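Local coordinates for protein metallo-beta-lactamase (Pseudomonas stutzeri, PDB 4ZEJ) that probably hydrolyses beta-lactam antibiotics to substituted beta-amino acids as a zinc-dependent class B beta-lactamase, thereby giving antibiotic resistance, at residues 159-162 / 163-166; 175-178 / 179-182; 84-87 / 88-92. All blocks are in the same frame, centred on the assembly; numbering follows the deposited sequence.

Contact 1 (159-162 / 163-166)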
ATOM      1  N   VAL A 159      -3.549   7.615   3.028  1.00 18.97           N
ATOM      2  CA  VAL A 159      -2.991   8.347   4.150  1.00 19.12           C
ATOM      3  C   VAL A 159      -1.769   9.146   3.730  1.00 19.00           C
ATOM      4  O   VAL A 159      -0.836   8.592   3.131  1.00 19.39           O
ATOM      5  CB  VAL A 159      -2.623   7.375   5.300  1.00 19.26           C
ATOM      6  CG1 VAL A 159      -2.002   8.122   6.475  1.00 19.85           C
ATOM      7  CG2 VAL A 159      -3.868   6.623   5.758  1.00 19.86           C
ATOM      8  N   ARG A 160      -1.768  10.434   4.074  1.00 19.11           N
ATOM      9  CA  ARG A 160      -0.661  11.340   3.804  1.00 19.89           C
ATOM     10  C   ARG A 160       0.270  11.453   5.009  1.00 19.62           C
ATOM     11  O   ARG A 160      -0.161  11.324   6.170  1.00 19.91           O
ATOM     12  CB  ARG A 160      -1.186  12.733   3.432  1.00 20.89           C
ATOM     13  CG  ARG A 160      -2.187  12.732   2.288  1.00 21.58           C
ATOM     14  CD  ARG A 160      -1.541  12.396   0.963  1.00 23.25           C
ATOM     15  NE  ARG A 160      -0.620  13.472   0.575  1.00 24.54           N
ATOM     16  CZ  ARG A 160       0.274  13.399  -0.399  1.00 26.57           C
ATOM     17  NH1 ARG A 160       0.421  12.281  -1.144  1.00 26.68           N
ATOM     18  NH2 ARG A 160       1.023  14.457  -0.632  1.00 28.06           N
ATOM     19  N   SER A 161       1.544  11.719   4.722  1.00 19.41           N
ATOM     20  CA  SER A 161       2.535  11.980   5.769  1.00 19.67           C
ATOM     21  C   SER A 161       2.249  13.316   6.473  1.00 19.62           C
ATOM     22  O   SER A 161       1.579  14.176   5.913  1.00 19.33           O
ATOM     23  CB  SER A 161       3.948  12.029   5.185  1.00 20.01           C
ATOM     24  OG  SER A 161       4.045  13.050   4.205  1.00 20.57           O
ATOM     25  N   LEU A 162       2.793  13.490   7.674  1.00 20.34           N
ATOM     26  CA  LEU A 162       2.554  14.717   8.470  1.00 21.20           C
ATOM     27  C   LEU A 162       3.151  15.965   7.832  1.00 21.84           C
ATOM     28  O   LEU A 162       2.612  17.070   7.987  1.00 22.38           O
ATOM     29  CB  LEU A 162       3.065  14.584   9.910  1.00 22.21           C
ATOM     30  CG  LEU A 162       2.357  13.627  10.856  1.00 22.54           C
ATOM     31  CD1 LEU A 162       3.023  13.698  12.221  1.00 23.85           C
ATOM     32  CD2 LEU A 162       0.871  13.900  10.979  1.00 22.23           C
ATOM     33  N   ASP A 163       4.229  15.802   7.075  1.00 22.29           N
ATOM     34  CA  ASP A 163       4.826  16.959   6.399  1.00 23.47           C
ATOM     35  C   ASP A 163       4.126  17.293   5.065  1.00 23.08           C
ATOM     36  O   ASP A 163       4.546  18.220   4.374  1.00 23.85           O
ATOM     37  CB  ASP A 163       6.333  16.766   6.212  1.00 24.59           C
ATOM     38  CG  ASP A 163       6.682  15.835   5.067  1.00 24.30           C
ATOM     39  OD1 ASP A 163       5.895  14.931   4.725  1.00 23.51           O
ATOM     40  OD2 ASP A 163       7.772  16.018   4.500  1.00 25.65           O
ATOM     41  N   SER A 164       3.089  16.547   4.684  1.00 21.92           N
ATOM     42  CA  SER A 164       2.378  16.833   3.429  1.00 22.04           C
ATOM     43  C   SER A 164       1.593  18.130   3.552  1.00 22.68           C
ATOM     44  O   SER A 164       0.856  18.333   4.544  1.00 22.51           O
ATOM     45  CB  SER A 164       1.427  15.708   3.029  1.00 21.61           C
ATOM     46  OG  SER A 164       2.143  14.531   2.753  1.00 21.99           O
ATOM     47  N   GLU A 165       1.740  18.984   2.541  1.00 29.91           N
ATOM     48  CA  GLU A 165       1.016  20.254   2.453  1.00 30.76           C
ATOM     49  C   GLU A 165      -0.344  20.086   1.771  1.00 29.17           C
ATOM     50  O   GLU A 165      -1.175  20.987   1.820  1.00 29.11           O
ATOM     51  CB  GLU A 165       1.857  21.275   1.669  1.00 33.96           C
ATOM     52  CG  GLU A 165       3.136  21.684   2.395  1.00 36.45           C
ATOM     53  CD  GLU A 165       4.182  22.331   1.502  1.00 40.03           C
ATOM     54  OE1 GLU A 165       3.859  22.715   0.350  1.00 42.27           O
ATOM     55  OE2 GLU A 165       5.350  22.459   1.951  1.00 42.75           O
ATOM     56  N   GLY A 166      -0.547  18.950   1.107  1.00 27.55           N
ATOM     57  CA  GLY A 166      -1.743  18.705   0.317  1.00 27.00           C
ATOM     58  C   GLY A 166      -1.962  17.217   0.167  1.00 25.81           C
ATOM     59  O   GLY A 166      -1.257  16.413   0.787  1.00 24.32           O
TER
HETATM   60  O   HOH W   1       1.754  17.243  -0.247  1.00 32.17           O
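A type I beta turn runs from Ser161 to Ser164, in the loop that leads from strand 152-156 to helix 175-188. Its backbone bond joins Ser164 N to Ser161 O at 3.1 Å. Three side-chain oxygens gather over the turn. Ser161 OG gives its proton to Asp163 OD1 at 2.7 Å, meeting that oxygen nearly along the C-O bond. Asp163 CG lies between its own backbone N and carbonyl carbon (chi1 78°), which swings the carboxylate back over the turn. Ser164 OG comes to 2.8 Å from Ser161 OG; its proton could go to Ser161 OG or, weakly, to Ser161 O.

Arg160 closes the wider loop. Its chain bends at chi2 and chi3 and brings NE to 3.0 Å from Gly166 O, on a lone pair in the carbonyl plane. Arg160 NH2 adds a weak bond to the same oxygen. A water takes protons from Arg160 NH2 at 2.9 Å and from Gly166 N, so it bridges the two. Outside the loop, Arg160 N bonds Thr211 OG1 and Ser164 O accepts from His210 NE2, both on helix 206-218.

The Arg160 side chain lies about 7 Å from a zinc ion and about 5 Å from that of the zinc ligand His199. Its positive charge probably adds to the electrostatic field at the metal site, and its bonds to Gly166 O and the water probably limit its movement.

Contact 2 (175-178 / 179-182); sequences IDQW and SRSA
Gln177 uses both ends of its amide to hold two residues of the next turn. Gln177 OE1 accepts two bonds from one guanidinium, from Arg180 NE and Arg180 NH2, each at 3.2 Å. Arg180 presents this side edge with the oxygen near the guanidinium plane. Both nitrogens approach from the same face of the amide, about 50° out of the carbonyl plane, and the two flat groups stand 70° apart. At the other end, Gln177 NE2 donates to Ser181 OG at 2.9 Å. This bond is fairly straight and lies in the amide plane. Together the bonds fix which way round the amide sits.

Gln177 CG points opposite its backbone N (chi1 -177°), and a bend at chi2 turns the amide forward along the helix, toward Arg180 and Ser181. Arg180 bends at chi3, which also sets one guanidinium face over Asp176 O, toward the rim of the group. Beneath the side chains, Ser181 N bonds Gln177 O at 2.8 Å and Ala182 N bonds Trp178 O at 2.8 Å.

Further out, Ser181 OG also bonds Gly136 O, and Asp176 OD1 bonds Ser219 OG. Trp178 is buried, stacks with Phe158 and donates NE1 to Phe158 O. Its side chain comes within about 4 Å of the zinc ligand His138. The Gln177-Arg180 (i to i+3) and Gln177-Ser181 (i to i+4) bonds lie on helix 175-188, the crossover helix of a beta-alpha-beta unit between strands 152-156 and 194-197.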
ATOM      1  N   ILE A 175     -12.688  14.006  -2.867  1.00 31.28           N
ATOM      2  CA  ILE A 175     -12.217  14.889  -1.798  1.00 31.22           C
ATOM      3  C   ILE A 175     -13.255  15.080  -0.690  1.00 31.59           C
ATOM      4  O   ILE A 175     -12.899  15.019   0.484  1.00 30.97           O
ATOM      5  CB  ILE A 175     -11.712  16.246  -2.359  1.00 32.38           C
ATOM      6  CG1 ILE A 175     -10.423  16.031  -3.171  1.00 32.43           C
ATOM      7  CG2 ILE A 175     -11.429  17.234  -1.240  1.00 32.35           C
ATOM      8  CD1 ILE A 175     -10.090  17.161  -4.127  1.00 33.90           C
ATOM      9  N   ASP A 176     -14.529  15.268  -1.043  1.00 33.20           N
ATOM     10  CA  ASP A 176     -15.579  15.394  -0.002  1.00 34.21           C
ATOM     11  C   ASP A 176     -15.735  14.116   0.820  1.00 32.77           C
ATOM     12  O   ASP A 176     -15.792  14.171   2.058  1.00 32.78           O
ATOM     13  CB  ASP A 176     -16.914  15.806  -0.606  1.00 37.62           C
ATOM     14  CG  ASP A 176     -16.908  17.237  -1.102  1.00 39.54           C
ATOM     15  OD1 ASP A 176     -16.371  18.122  -0.403  1.00 40.98           O
ATOM     16  OD2 ASP A 176     -17.454  17.483  -2.187  1.00 42.68           O
ATOM     17  N   GLN A 177     -15.747  12.970   0.141  1.00 31.32           N
ATOM     18  CA  GLN A 177     -15.839  11.677   0.808  1.00 30.60           C
ATOM     19  C   GLN A 177     -14.597  11.343   1.657  1.00 28.06           C
ATOM     20  O   GLN A 177     -14.708  10.656   2.669  1.00 27.78           O
ATOM     21  CB  GLN A 177     -16.099  10.579  -0.229  1.00 31.70           C
ATOM     22  CG  GLN A 177     -16.303   9.154   0.299  1.00 32.49           C
ATOM     23  CD  GLN A 177     -17.307   9.010   1.436  1.00 34.00           C
ATOM     24  OE1 GLN A 177     -18.454   9.510   1.361  1.00 36.04           O
ATOM     25  NE2 GLN A 177     -16.903   8.290   2.489  1.00 33.60           N
ATOM     26  N   TRP A 178     -13.429  11.844   1.259  1.00 26.00           N
ATOM     27  CA  TRP A 178     -12.161  11.430   1.894  1.00 24.25           C
ATOM     28  C   TRP A 178     -12.156  11.716   3.393  1.00 24.02           C
ATOM     29  O   TRP A 178     -11.704  10.886   4.174  1.00 23.43           O
ATOM     30  CB  TRP A 178     -10.970  12.102   1.204  1.00 23.19           C
ATOM     31  CG  TRP A 178      -9.638  11.457   1.366  1.00 22.04           C
ATOM     32  CD1 TRP A 178      -9.197  10.639   2.389  1.00 21.59           C
ATOM     33  CD2 TRP A 178      -8.521  11.653   0.504  1.00 21.56           C
ATOM     34  NE1 TRP A 178      -7.887  10.281   2.173  1.00 21.02           N
ATOM     35  CE2 TRP A 178      -7.445  10.896   1.028  1.00 20.97           C
ATOM     36  CE3 TRP A 178      -8.335  12.360  -0.691  1.00 21.88           C
ATOM     37  CZ2 TRP A 178      -6.200  10.843   0.409  1.00 20.92           C
ATOM     38  CZ3 TRP A 178      -7.082  12.307  -1.312  1.00 21.84           C
ATOM     39  CH2 TRP A 178      -6.038  11.551  -0.765  1.00 21.28           C
ATOM     40  N   SER A 179     -12.673  12.871   3.805  1.00 24.62           N
ATOM     41  CA  SER A 179     -12.690  13.193   5.241  1.00 24.97           C
ATOM     42  C   SER A 179     -13.550  12.178   6.008  1.00 26.18           C
ATOM     43  O   SER A 179     -13.155  11.723   7.084  1.00 25.92           O
ATOM     44  CB  SER A 179     -13.154  14.640   5.488  1.00 25.54           C
ATOM     45  OG  SER A 179     -14.444  14.865   4.970  1.00 27.13           O
ATOM     46  N   ARG A 180     -14.698  11.806   5.438  1.00 27.83           N
ATOM     47  CA  ARG A 180     -15.580  10.802   6.056  1.00 29.80           C
ATOM     48  C   ARG A 180     -14.943   9.422   6.076  1.00 28.70           C
ATOM     49  O   ARG A 180     -15.016   8.723   7.077  1.00 28.84           O
ATOM     50  CB  ARG A 180     -16.923  10.707   5.332  1.00 32.80           C
ATOM     51  CG  ARG A 180     -17.865  11.848   5.636  1.00 35.31           C
ATOM     52  CD  ARG A 180     -19.243  11.581   5.055  1.00 38.86           C
ATOM     53  NE  ARG A 180     -19.214  11.612   3.589  1.00 40.09           N
ATOM     54  CZ  ARG A 180     -19.191  12.720   2.838  1.00 41.03           C
ATOM     55  NH1 ARG A 180     -19.183  13.939   3.392  1.00 41.64           N
ATOM     56  NH2 ARG A 180     -19.184  12.613   1.512  1.00 41.67           N
ATOM     57  N   SER A 181     -14.331   9.034   4.953  1.00 27.39           N
ATOM     58  CA  SER A 181     -13.584   7.781   4.876  1.00 26.79           C
ATOM     59  C   SER A 181     -12.466   7.728   5.905  1.00 25.79           C
ATOM     60  O   SER A 181     -12.249   6.692   6.534  1.00 25.93           O
ATOM     61  CB  SER A 181     -12.999   7.576   3.471  1.00 26.04           C
ATOM     62  OG  SER A 181     -14.039   7.621   2.512  1.00 26.98           O
ATOM     63  N   ALA A 182     -11.755   8.846   6.067  1.00 24.60           N
ATOM     64  CA  ALA A 182     -10.691   8.923   7.052  1.00 23.99           C
ATOM     65  C   ALA A 182     -11.241   8.744   8.471  1.00 25.19           C
ATOM     66  O   ALA A 182     -10.654   8.034   9.281  1.00 25.26           O
ATOM     67  CB  ALA A 182      -9.938  10.245   6.928  1.00 22.94           C
TER

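Contact 3 (84-87 / 88-92); sequences GIKW and LNDQS
The aromatic contact is between Trp87 and Gln91, one turn apart at the end of a short helix. Gln91 CG sits over the six-membered ring, 3.9 Å from its centroid and 17° off the ring normal, as a CH-pi contact. Gln91 NE2 lies over the same indole, 3.4 Å above its plane. The amide is tilted 51° to the ring. A bend at chi2 (49°) folds the Gln91 chain back, so that NE2 also makes a weak bond to Trp87 O.

Among the backbone bonds, Leu88 N to Gly84 O, Asn89 N to Ile85 O and Asp90 N to Lys86 O form regular helical turns. Gln91 N reaches Trp87 O at 3.1 Å, less straight than these.

The charged pair is loose: Lys86 NZ lies 3.7 Å from Asp90 OD2, a long salt bridge at the surface. Lys86 also makes a weak, long ion pair with Glu111.

Van der Waals contacts complete the set. Ile85 CG2 rests beside Asn89 ND2 at 3.5 Å, the two side chains pointing the same way. The Asn89 amide is held from outside, OD1 by Thr95 OG1 and ND2 by Pro112 O. Leu88 CD2 makes an apolar contact with Trp87 CE3 at 4.1 Å, and both residues pack on Val59 of helix 52-64.

Ser92, with positive phi, sends its N to Asn89 O at 3.0 Å, and Ile93 N returns to Leu88 O: a Schellman motif ending helix 85-90 ahead of strand 95-98.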
ATOM      1  N   GLY A  84       4.912  -4.156 -10.100  1.00 22.45           N
ATOM      2  CA  GLY A  84       5.502  -5.499 -10.084  1.00 23.14           C
ATOM      3  C   GLY A  84       4.561  -6.680 -10.217  1.00 23.33           C
ATOM      4  O   GLY A  84       5.018  -7.829 -10.170  1.00 23.50           O
ATOM      5  N   ILE A  85       3.260  -6.442 -10.391  1.00 23.45           N
ATOM      6  CA  ILE A  85       2.296  -7.543 -10.492  1.00 24.36           C
ATOM      7  C   ILE A  85       2.608  -8.493 -11.656  1.00 25.55           C
ATOM      8  O   ILE A  85       2.549  -9.714 -11.486  1.00 26.35           O
ATOM      9  CB  ILE A  85       0.820  -7.037 -10.560  1.00 24.34           C
ATOM     10  CG1 ILE A  85       0.391  -6.538  -9.170  1.00 24.22           C
ATOM     11  CG2 ILE A  85      -0.123  -8.136 -11.044  1.00 25.80           C
ATOM     12  CD1 ILE A  85      -1.024  -5.994  -9.096  1.00 24.41           C
ATOM     13  N   LYS A  86       2.909  -7.947 -12.831  1.00 26.05           N
ATOM     14  CA  LYS A  86       3.240  -8.784 -13.994  1.00 27.55           C
ATOM     15  C   LYS A  86       4.464  -9.664 -13.716  1.00 27.55           C
ATOM     16  O   LYS A  86       4.436 -10.883 -13.976  1.00 28.03           O
ATOM     17  CB  LYS A  86       3.454  -7.918 -15.236  1.00 28.98           C
ATOM     18  CG  LYS A  86       3.889  -8.690 -16.460  1.00 31.35           C
ATOM     19  CD  LYS A  86       3.855  -7.809 -17.685  1.00 33.10           C
ATOM     20  CE  LYS A  86       4.463  -8.519 -18.874  1.00 35.06           C
ATOM     21  NZ  LYS A  86       3.723  -9.759 -19.225  1.00 36.44           N
ATOM     22  N   TRP A  87       5.520  -9.051 -13.172  1.00 26.54           N
ATOM     23  CA  TRP A  87       6.740  -9.780 -12.797  1.00 27.06           C
ATOM     24  C   TRP A  87       6.423 -10.914 -11.832  1.00 26.80           C
ATOM     25  O   TRP A  87       6.879 -12.044 -12.036  1.00 27.52           O
ATOM     26  CB  TRP A  87       7.794  -8.846 -12.197  1.00 27.02           C
ATOM     27  CG  TRP A  87       9.169  -9.458 -12.102  1.00 28.11           C
ATOM     28  CD1 TRP A  87      10.197  -9.314 -12.993  1.00 29.37           C
ATOM     29  CD2 TRP A  87       9.662 -10.319 -11.061  1.00 28.64           C
ATOM     30  NE1 TRP A  87      11.295 -10.031 -12.571  1.00 30.37           N
ATOM     31  CE2 TRP A  87      10.996 -10.648 -11.385  1.00 29.81           C
ATOM     32  CE3 TRP A  87       9.107 -10.838  -9.883  1.00 28.26           C
ATOM     33  CZ2 TRP A  87      11.775 -11.471 -10.584  1.00 30.76           C
ATOM     34  CZ3 TRP A  87       9.885 -11.656  -9.085  1.00 29.26           C
ATOM     35  CH2 TRP A  87      11.204 -11.966  -9.438  1.00 30.42           C
ATOM     36  N   LEU A  88       5.624 -10.619 -10.806  1.00 26.17           N
ATOM     37  CA  LEU A  88       5.229 -11.636  -9.820  1.00 26.54           C
ATOM     38  C   LEU A  88       4.425 -12.755 -10.477  1.00 27.83           C
ATOM     39  O   LEU A  88       4.719 -13.943 -10.249  1.00 28.42           O
ATOM     40  CB  LEU A  88       4.445 -11.001  -8.657  1.00 25.94           C
ATOM     41  CG  LEU A  88       5.270 -10.050  -7.775  1.00 25.12           C
ATOM     42  CD1 LEU A  88       4.383  -9.211  -6.865  1.00 24.46           C
ATOM     43  CD2 LEU A  88       6.307 -10.769  -6.932  1.00 25.87           C
ATOM     44  N   ASN A  89       3.434 -12.382 -11.296  1.00 27.91           N
ATOM     45  CA  ASN A  89       2.639 -13.368 -12.049  1.00 30.05           C
ATOM     46  C   ASN A  89       3.519 -14.298 -12.876  1.00 31.40           C
ATOM     47  O   ASN A  89       3.357 -15.526 -12.823  1.00 32.81           O
ATOM     48  CB  ASN A  89       1.596 -12.692 -12.963  1.00 30.15           C
ATOM     49  CG  ASN A  89       0.470 -12.007 -12.191  1.00 29.71           C
ATOM     50  OD1 ASN A  89       0.266 -12.254 -11.001  1.00 29.77           O
ATOM     51  ND2 ASN A  89      -0.262 -11.123 -12.873  1.00 29.75           N
ATOM     52  N   ASP A  90       4.465 -13.717 -13.617  1.00 31.88           N
ATOM     53  CA  ASP A  90       5.373 -14.484 -14.490  1.00 33.19           C
ATOM     54  C   ASP A  90       6.311 -15.428 -13.729  1.00 33.70           C
ATOM     55  O   ASP A  90       6.725 -16.462 -14.262  1.00 34.42           O
ATOM     56  CB  ASP A  90       6.196 -13.541 -15.389  1.00 33.84           C
ATOM     57  CG  ASP A  90       5.351 -12.830 -16.444  1.00 35.07           C
ATOM     58  OD1 ASP A  90       4.205 -13.241 -16.705  1.00 36.63           O
ATOM     59  OD2 ASP A  90       5.843 -11.850 -17.027  1.00 35.59           O
ATOM     60  N   GLN A  91       6.622 -15.083 -12.483  1.00 32.87           N
ATOM     61  CA  GLN A  91       7.451 -15.923 -11.611  1.00 33.93           C
ATOM     62  C   GLN A  91       6.615 -16.870 -10.716  1.00 34.11           C
ATOM     63  O   GLN A  91       7.165 -17.527  -9.827  1.00 35.21           O
ATOM     64  CB  GLN A  91       8.385 -15.013 -10.779  1.00 33.50           C
ATOM     65  CG  GLN A  91       9.775 -14.784 -11.375  1.00 34.14           C
ATOM     66  CD  GLN A  91       9.779 -14.379 -12.839  1.00 34.61           C
ATOM     67  OE1 GLN A  91      10.169 -15.164 -13.693  1.00 35.67           O
ATOM     68  NE2 GLN A  91       9.366 -13.149 -13.131  1.00 33.86           N
ATOM     69  N   SER A  92       5.306 -16.968 -10.982  1.00 34.16           N
ATOM     70  CA  SER A  92       4.372 -17.858 -10.254  1.00 34.86           C
ATOM     71  C   SER A  92       4.144 -17.493  -8.777  1.00 34.28           C
ATOM     72  O   SER A  92       3.807 -18.363  -7.965  1.00 34.91           O
ATOM     73  CB  SER A  92       4.793 -19.332 -10.392  1.00 37.05           C
ATOM     74  OG  SER A  92       5.154 -19.615 -11.728  1.00 37.59           O
TER

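Overall arrangement
Along the chain the order is contact 3, contact 1, contact 2. Contact 3 ends helix 85-90, just before strand 95-98 of the seven-stranded sheet. Contacts 1 and 2 both fall between strands 152-156 and 194-197 of the five-stranded sheet, one in the loop and one on the crossover helix. Their centres are 15 Å apart and their nearest atoms about 5 Å, without touching. Both lean on helix 206-218, and their Arg160 and Trp178 side chains reach toward the zinc ligands. Contact 3 lies on the opposite side of the chain's centre, 31 Å from contact 1 and 33 Å from contact 2 between centres. It packs against helix 52-64, with the Ile85 side chain about 13 Å from a zinc ion.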